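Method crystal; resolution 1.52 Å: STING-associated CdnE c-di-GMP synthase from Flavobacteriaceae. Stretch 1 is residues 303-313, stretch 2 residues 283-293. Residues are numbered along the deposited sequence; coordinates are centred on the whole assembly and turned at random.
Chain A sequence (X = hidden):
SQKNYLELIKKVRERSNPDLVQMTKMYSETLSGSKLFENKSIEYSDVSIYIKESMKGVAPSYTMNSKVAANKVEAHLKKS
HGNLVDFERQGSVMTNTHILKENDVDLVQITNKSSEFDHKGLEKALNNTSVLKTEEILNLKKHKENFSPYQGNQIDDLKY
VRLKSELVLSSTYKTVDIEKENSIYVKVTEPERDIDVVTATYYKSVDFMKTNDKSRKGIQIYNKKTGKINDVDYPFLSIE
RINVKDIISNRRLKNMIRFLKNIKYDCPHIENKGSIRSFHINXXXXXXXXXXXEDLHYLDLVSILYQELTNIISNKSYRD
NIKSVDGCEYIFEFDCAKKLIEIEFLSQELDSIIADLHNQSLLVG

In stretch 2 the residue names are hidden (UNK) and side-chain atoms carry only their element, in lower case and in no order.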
ATOM      1  N   SER A 303       7.942 -21.268   1.811  1.00 16.68           N
ATOM      2  CA  SER A 303       9.250 -21.488   2.420  1.00 15.49           C
ATOM      3  C   SER A 303      10.135 -20.227   2.374  1.00 15.37           C
ATOM      4  O   SER A 303      10.827 -19.930   3.346  1.00 16.70           O
ATOM      5  CB  SER A 303       9.927 -22.619   1.687  1.00 17.84           C
ATOM      6  OG  SER A 303      11.233 -22.864   2.205  1.00 27.56           O
ATOM      7  N   ILE A 304      10.127 -19.488   1.262  1.00 14.79           N
ATOM      8  CA  ILE A 304      10.904 -18.232   1.193  1.00 17.13           C
ATOM      9  C   ILE A 304      10.479 -17.277   2.297  1.00 19.81           C
ATOM     10  O   ILE A 304      11.299 -16.664   2.989  1.00 16.71           O
ATOM     11  CB  ILE A 304      10.717 -17.574  -0.184  1.00 19.08           C
ATOM     12  CG1 ILE A 304      11.432 -18.357  -1.238  1.00 19.20           C
ATOM     13  CG2 ILE A 304      11.182 -16.067  -0.197  1.00 21.54           C
ATOM     14  CD1 ILE A 304      12.934 -18.407  -1.127  1.00 22.64           C
ATOM     15  N   LEU A 305       9.171 -17.113   2.453  1.00 15.38           N
ATOM     16  CA  LEU A 305       8.646 -16.231   3.494  1.00 13.65           C
ATOM     17  C   LEU A 305       9.017 -16.724   4.890  1.00 15.03           C
ATOM     18  O   LEU A 305       9.406 -15.918   5.756  1.00 16.06           O
ATOM     19  CB  LEU A 305       7.147 -16.105   3.339  1.00 15.24           C
ATOM     20  CG  LEU A 305       6.720 -15.262   2.130  1.00 17.40           C
ATOM     21  CD1 LEU A 305       5.190 -15.408   1.956  1.00 18.87           C
ATOM     22  CD2 LEU A 305       7.041 -13.771   2.403  1.00 19.43           C
ATOM     23  N   TYR A 306       8.899 -18.036   5.138  1.00 14.89           N
ATOM     24  CA  TYR A 306       9.298 -18.569   6.434  1.00 15.42           C
ATOM     25  C   TYR A 306      10.761 -18.291   6.706  1.00 17.73           C
ATOM     26  O   TYR A 306      11.115 -17.870   7.816  1.00 18.50           O
ATOM     27  CB  TYR A 306       9.013 -20.063   6.509  1.00 16.66           C
ATOM     28  CG  TYR A 306       9.489 -20.684   7.786  1.00 16.36           C
ATOM     29  CD1 TYR A 306       8.802 -20.528   8.953  1.00 17.00           C
ATOM     30  CD2 TYR A 306      10.602 -21.514   7.806  1.00 23.04           C
ATOM     31  CE1 TYR A 306       9.213 -21.072  10.139  1.00 18.14           C
ATOM     32  CE2 TYR A 306      11.036 -22.066   9.012  1.00 28.05           C
ATOM     33  CZ  TYR A 306      10.320 -21.841  10.169  1.00 22.54           C
ATOM     34  OH  TYR A 306      10.705 -22.402  11.356  1.00 25.19           O
ATOM     35  N   GLN A 307      11.621 -18.507   5.705  1.00 17.11           N
ATOM     36  CA  GLN A 307      13.034 -18.215   5.886  1.00 18.24           C
ATOM     37  C   GLN A 307      13.254 -16.728   6.191  1.00 16.78           C
ATOM     38  O   GLN A 307      14.041 -16.378   7.060  1.00 20.16           O
ATOM     39  CB  GLN A 307      13.823 -18.658   4.650  1.00 19.94           C
ATOM     40  CG  GLN A 307      13.836 -20.137   4.407  1.00 25.62           C
ATOM     41  CD  GLN A 307      14.381 -20.432   2.976  1.00 35.03           C
ATOM     42  OE1 GLN A 307      15.450 -19.949   2.607  1.00 40.87           O
ATOM     43  NE2 GLN A 307      13.613 -21.157   2.167  1.00 38.89           N
ATOM     44  N   GLU A 308      12.563 -15.842   5.496  1.00 15.20           N
ATOM     45  CA  GLU A 308      12.774 -14.429   5.750  1.00 15.97           C
ATOM     46  C   GLU A 308      12.334 -14.043   7.156  1.00 16.30           C
ATOM     47  O   GLU A 308      13.052 -13.304   7.861  1.00 17.26           O
ATOM     48  CB  GLU A 308      11.998 -13.618   4.724  1.00 16.43           C
ATOM     49  CG  GLU A 308      12.080 -12.117   4.950  1.00 18.09           C
ATOM     50  CD  GLU A 308      13.494 -11.552   4.737  1.00 24.16           C
ATOM     51  OE1 GLU A 308      14.355 -12.242   4.170  1.00 24.43           O
ATOM     52  OE2 GLU A 308      13.698 -10.388   5.134  1.00 26.53           O
ATOM     53  N   LEU A 309      11.143 -14.493   7.591  1.00 15.32           N
ATOM     54  CA  LEU A 309      10.738 -14.149   8.963  1.00 13.75           C
ATOM     55  C   LEU A 309      11.680 -14.740   9.990  1.00 18.03           C
ATOM     56  O   LEU A 309      12.013 -14.056  10.964  1.00 16.86           O
ATOM     57  CB  LEU A 309       9.317 -14.610   9.239  1.00 15.30           C
ATOM     58  CG  LEU A 309       8.253 -14.014   8.307  1.00 15.23           C
ATOM     59  CD1 LEU A 309       6.878 -14.378   8.833  1.00 19.23           C
ATOM     60  CD2 LEU A 309       8.327 -12.538   8.173  1.00 18.38           C
ATOM     61  N   THR A 310      12.153 -15.982   9.776  1.00 17.05           N
ATOM     62  CA  THR A 310      13.136 -16.583  10.674  1.00 17.32           C
ATOM     63  C   THR A 310      14.404 -15.747  10.764  1.00 19.55           C
ATOM     64  O   THR A 310      14.952 -15.546  11.868  1.00 19.55           O
ATOM     65  CB  THR A 310      13.418 -18.009  10.162  1.00 21.27           C
ATOM     66  OG1 THR A 310      12.199 -18.721  10.346  1.00 28.59           O
ATOM     67  CG2 THR A 310      14.558 -18.630  10.956  1.00 31.32           C
ATOM     68  N   ASN A 311      14.875 -15.220   9.630  1.00 16.18           N
ATOM     69  CA  ASN A 311      16.075 -14.381   9.615  1.00 18.03           C
ATOM     70  C   ASN A 311      15.829 -13.071  10.331  1.00 19.17           C
ATOM     71  O   ASN A 311      16.707 -12.570  11.050  1.00 19.91           O
ATOM     72  CB  ASN A 311      16.492 -14.066   8.171  1.00 19.46           C
ATOM     73  CG  ASN A 311      17.045 -15.295   7.423  1.00 33.48           C
ATOM     74  OD1 ASN A 311      17.381 -16.311   8.028  1.00 35.56           O
ATOM     75  ND2 ASN A 311      17.136 -15.188   6.101  1.00 38.50           N
ATOM     76  N   ILE A 312      14.631 -12.508  10.169  1.00 15.70           N
ATOM     77  CA  ILE A 312      14.313 -11.283  10.917  1.00 15.64           C
ATOM     78  C   ILE A 312      14.350 -11.516  12.419  1.00 18.16           C
ATOM     79  O   ILE A 312      14.826 -10.648  13.174  1.00 17.90           O
ATOM     80  CB  ILE A 312      12.954 -10.727  10.464  1.00 14.71           C
ATOM     81  CG1 ILE A 312      13.148 -10.160   9.060  1.00 16.70           C
ATOM     82  CG2 ILE A 312      12.357  -9.678  11.494  1.00 15.97           C
ATOM     83  CD1 ILE A 312      11.790  -9.842   8.421  1.00 16.73           C
ATOM     84  N   ILE A 313      13.773 -12.634  12.887  1.00 17.06           N
ATOM     85  CA  ILE A 313      13.748 -12.939  14.321  1.00 18.45           C
ATOM     86  C   ILE A 313      15.160 -13.170  14.841  1.00 19.87           C
ATOM     87  O   ILE A 313      15.496 -12.733  15.960  1.00 22.34           O
ATOM     88  CB  ILE A 313      12.835 -14.155  14.566  1.00 18.61           C
ATOM     89  CG1 ILE A 313      11.377 -13.804  14.268  1.00 18.54           C
ATOM     90  CG2 ILE A 313      12.985 -14.714  15.996  1.00 21.35           C
ATOM     91  CD1 ILE A 313      10.571 -15.100  13.964  1.00 21.33           C
ATOM     92  N   UNK A 283       6.827  -3.848   3.367  1.00 13.16           N
ATOM     93  CA  UNK A 283       8.276  -3.631   3.467  1.00 12.26           C
ATOM     94  C   UNK A 283       9.049  -4.943   3.628  1.00 14.50           C
ATOM     95  O   UNK A 283      10.111  -5.122   3.021  1.00 14.14           O
ATOM     96  c   UNK A 283       8.576  -2.691   4.657  1.00 14.46           C
ATOM     97  N   UNK A 284       8.522  -5.877   4.424  1.00 13.04           N
ATOM     98  CA  UNK A 284       9.228  -7.151   4.621  1.00 12.55           C
ATOM     99  C   UNK A 284       9.301  -7.881   3.282  1.00 11.89           C
ATOM    100  O   UNK A 284      10.346  -8.459   2.899  1.00 15.44           O
ATOM    101  c   UNK A 284       7.753  -7.882   8.179  1.00 17.82           C
ATOM    102  c   UNK A 284       8.507  -7.990   5.688  1.00 12.90           C
ATOM    103  c   UNK A 284       8.976  -9.477   5.627  1.00 17.15           C
ATOM    104  c   UNK A 284       8.716  -7.316   7.055  1.00 16.07           C
ATOM    105  N   UNK A 285       8.171  -7.925   2.560  1.00 11.89           N
ATOM    106  CA  UNK A 285       8.183  -8.665   1.282  1.00 12.79           C
ATOM    107  C   UNK A 285       9.029  -7.966   0.236  1.00 15.27           C
ATOM    108  O   UNK A 285       9.752  -8.627  -0.525  1.00 16.02           O
ATOM    109  c   UNK A 285       6.767  -8.884   0.781  1.00 13.09           C
ATOM    110  s   UNK A 285       5.792  -9.988   1.843  1.00 15.13           S
ATOM    111  N   UNK A 286       8.959  -6.640   0.192  1.00 13.91           N
ATOM    112  CA  UNK A 286       9.689  -5.852  -0.787  1.00 14.81           C
ATOM    113  C   UNK A 286      11.186  -5.995  -0.573  1.00 16.92           C
ATOM    114  O   UNK A 286      11.979  -5.825  -1.515  1.00 18.43           O
ATOM    115  c   UNK A 286       9.291  -3.220  -2.844  1.00 12.46           C
ATOM    116  o   UNK A 286      11.521  -0.696  -4.259  1.00 19.68           O
ATOM    117  c   UNK A 286      11.536  -1.755  -2.133  1.00 16.93           C
ATOM    118  c   UNK A 286      10.973  -1.596  -3.375  1.00 15.51           C
ATOM    119  c   UNK A 286       9.832  -3.413  -1.615  1.00 14.33           C
ATOM    120  c   UNK A 286       9.863  -2.302  -3.720  1.00 14.10           C
ATOM    121  c   UNK A 286      10.951  -2.681  -1.258  1.00 16.02           C
ATOM    122  c   UNK A 286       9.224  -4.385  -0.640  1.00 15.08           C
ATOM    123  N   UNK A 287      11.606  -6.246   0.676  1.00 14.82           N
ATOM    124  CA  UNK A 287      13.030  -6.292   0.942  1.00 16.39           C
ATOM    125  C   UNK A 287      13.658  -7.631   0.505  1.00 15.15           C
ATOM    126  O   UNK A 287      14.893  -7.730   0.444  1.00 17.37           O
ATOM    127  c   UNK A 287      14.663  -6.089   2.884  1.00 18.30           C
ATOM    128  n   UNK A 287      15.485  -5.248   2.364  1.00 20.50           N
ATOM    129  c   UNK A 287      13.224  -5.985   2.434  1.00 18.31           C
ATOM    130  o   UNK A 287      14.996  -6.973   3.674  1.00 23.31           O
ATOM    131  N   UNK A 288      12.849  -8.657   0.198  1.00 15.08           N
ATOM    132  CA  UNK A 288      13.406  -9.942  -0.211  1.00 17.34           C
ATOM    133  C   UNK A 288      14.064  -9.788  -1.584  1.00 17.58           C
ATOM    134  O   UNK A 288      13.518  -9.148  -2.489  1.00 17.23           O
ATOM    135  c   UNK A 288      10.565 -12.164   1.372  1.00 17.78           C
ATOM    136  c   UNK A 288      12.303 -11.030  -0.208  1.00 14.88           C
ATOM    137  c   UNK A 288      11.772 -11.229   1.222  1.00 18.43           C
ATOM    138  c   UNK A 288      12.834 -12.389  -0.706  1.00 17.01           C
ATOM    139  N   UNK A 289      15.239 -10.401  -1.754  1.00 18.21           N
ATOM    140  CA  UNK A 289      15.986 -10.301  -3.006  1.00 18.53           C
ATOM    141  C   UNK A 289      15.212 -11.040  -4.082  1.00 18.14           C
ATOM    142  O   UNK A 289      14.947 -12.232  -3.913  1.00 18.98           O
ATOM    143  c   UNK A 289      18.243 -10.964  -4.084  1.00 36.54           C
ATOM    144  c   UNK A 289      17.374 -10.927  -2.801  1.00 19.58           C
ATOM    145  o   UNK A 289      17.817 -10.642  -5.235  1.00 39.51           O
ATOM    146  o   UNK A 289      19.426 -11.354  -3.915  1.00 44.01           O
ATOM    147  N   UNK A 290      14.850 -10.351  -5.188  1.00 17.64           N
ATOM    148  CA  UNK A 290      13.997 -11.005  -6.181  1.00 17.61           C
ATOM    149  C   UNK A 290      14.639 -12.249  -6.757  1.00 15.60           C
ATOM    150  O   UNK A 290      13.928 -13.167  -7.180  1.00 19.11           O
ATOM    151  c   UNK A 290      14.833  -9.509  -8.092  1.00 23.22           C
ATOM    152  c   UNK A 290      12.586  -9.057  -6.895  1.00 25.33           C
ATOM    153  c   UNK A 290      13.587 -10.095  -7.351  1.00 20.32           C
ATOM    154  N   UNK A 291      15.978 -12.299  -6.838  1.00 18.08           N
ATOM    155  CA  UNK A 291      16.588 -13.478  -7.454  1.00 21.16           C
ATOM    156  C   UNK A 291      16.312 -14.742  -6.650  1.00 19.20           C
ATOM    157  O   UNK A 291      16.425 -15.853  -7.191  1.00 25.71           O
ATOM    158  c   UNK A 291      18.097 -13.290  -7.639  1.00 28.11           C
ATOM    159  c   UNK A 291      19.718 -12.322  -9.299  1.00 48.04           C
ATOM    160  n   UNK A 291      19.347 -10.151 -10.371  1.00 59.86           N
ATOM    161  c   UNK A 291      19.665 -11.588 -10.619  1.00 57.91           C
ATOM    162  c   UNK A 291      18.377 -12.161  -8.589  1.00 27.52           C
ATOM    163  N   UNK A 292      15.970 -14.604  -5.373  1.00 17.98           N
ATOM    164  CA  UNK A 292      15.712 -15.780  -4.562  1.00 18.70           C
ATOM    165  C   UNK A 292      14.371 -16.401  -4.849  1.00 20.16           C
ATOM    166  O   UNK A 292      14.201 -17.572  -4.538  1.00 22.51           O
ATOM    167  c   UNK A 292      17.217 -14.997  -2.728  1.00 22.51           C
ATOM    168  c   UNK A 292      15.793 -15.442  -3.083  1.00 19.76           C
ATOM    169  c   UNK A 292      17.295 -14.616  -1.270  1.00 30.24           C
ATOM    170  n   UNK A 292      18.840 -13.497   0.416  1.00 35.04           N
ATOM    171  c   UNK A 292      18.723 -14.111  -0.930  1.00 33.67           C
ATOM    172  N   UNK A 293      13.448 -15.671  -5.491  1.00 16.03           N
ATOM    173  CA  UNK A 293      12.118 -16.223  -5.629  1.00 16.55           C
ATOM    174  C   UNK A 293      11.422 -15.976  -6.972  1.00 15.63           C
ATOM    175  O   UNK A 293      10.327 -16.528  -7.171  1.00 15.18           O
ATOM    176  o   UNK A 293       9.669 -10.270  -4.752  1.00 16.97           O
ATOM    177  c   UNK A 293       9.687 -13.853  -5.226  1.00 14.07           C
ATOM    178  c   UNK A 293      11.252 -11.901  -4.017  1.00 16.58           C
ATOM    179  c   UNK A 293      11.650 -13.251  -3.971  1.00 15.38           C
ATOM    180  c   UNK A 293       9.271 -12.569  -5.246  1.00 16.64           C
ATOM    181  c   UNK A 293      11.224 -15.700  -4.488  1.00 16.20           C
ATOM    182  c   UNK A 293      10.075 -11.602  -4.672  1.00 15.74           C
ATOM    183  c   UNK A 293      10.839 -14.237  -4.543  1.00 14.31           C
TER
HETATM  184  O   HOH W   1      12.549  -8.299   4.572  1.00 22.94           O

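Position 283 carries a single carbon beyond CA, out of contact with stretch 1. One carbon with nothing attached is Ala-283.

Position 284 has four carbons, forked at the first, with one arm two carbons long. The carbon of its short arm makes the closest approaches, 4.0 Å to Leu-309 CD2, 4.0 Å to Ile-312 CD1 and 4.1 Å to Glu-308 CG, so one methyl meets three residues. The first carbon of the long arm also lies 4.2 Å from Ile-312 CD1. The beta-branched pattern is isoleucine, Ile-284, with chi1 at -70° (m) and chi2 at 167° (t); the short-arm methyl is CG2.

Position 285 shows one carbon followed by sulfur, the sulfur 4.0 Å from Leu-305 CD2. Carbon then a terminal sulfur defines Cys-285.

Position 286 has one carbon, then a six-carbon ring bearing an oxygen, and is out of contact with stretch 1. A hydroxylated six-membered ring identifies Tyr-286.

At position 287 two carbons are present, the second carrying one oxygen and one nitrogen, and the side-chain oxygen sits 3.9 Å from Glu-308 OE2. A short amide makes this Asn-287, little of which is covered by stretch 1.

Position 288 again has four carbons forked at the first, with one two-carbon arm, and its CA-to-CB bond points toward stretch 1. The first carbon of the longer arm packs 3.8 Å from Glu-308 CG, the terminal carbon of that arm lies 4.0 Å from Leu-305 CD2, and the short-arm carbon lies 4.1 Å from Ile-304 CG2; both arms are therefore engaged. This is Ile-288.

Position 289 has two carbons, the second carrying two oxygens, and does not touch stretch 1. A carboxylate on a short stem is Asp-289. Its OD1 accepts a hydrogen bond from the backbone N of position 291 at 2.9 Å, with an angle of 156°.

Position 290 has three carbons, one bearing the other two, and makes no contact. The symmetric fork is Val-290.

Position 291 has four carbons in a row ending in nitrogen, out of reach of stretch 1: Lys-291.

Position 292 repeats that chain, but its backbone O lies 3.7 Å from Ile-304 CD1. It is Lys-292.

Position 293 has one carbon and a six-carbon ring with an oxygen. Its CB approaches Ile-304 CG1 at 4.2 Å while the end of the side chain leads away. The residue is Tyr-293.

The contact is chiefly apolar. No direct hydrogen bond crosses it, and 412 Å² is buried, both sides summed. Helices 303-313 and 283-287 run at 108°, their axes 10.9 Å apart at closest approach. Stretch 1 presents Ile-304, Leu-305, Glu-308, Leu-309 and Ile-312, whose helical spacing places them along one side. Ile-288 fits among the first three. Glu-308 contributes its aliphatic CG to this packing, while water 1, its O 2.4 Å from Glu-308 OE2 and 2.8 Å from Ile-284 O, bridges the two stretches.

Stretch 2 283-293: AICYNIDVKKY
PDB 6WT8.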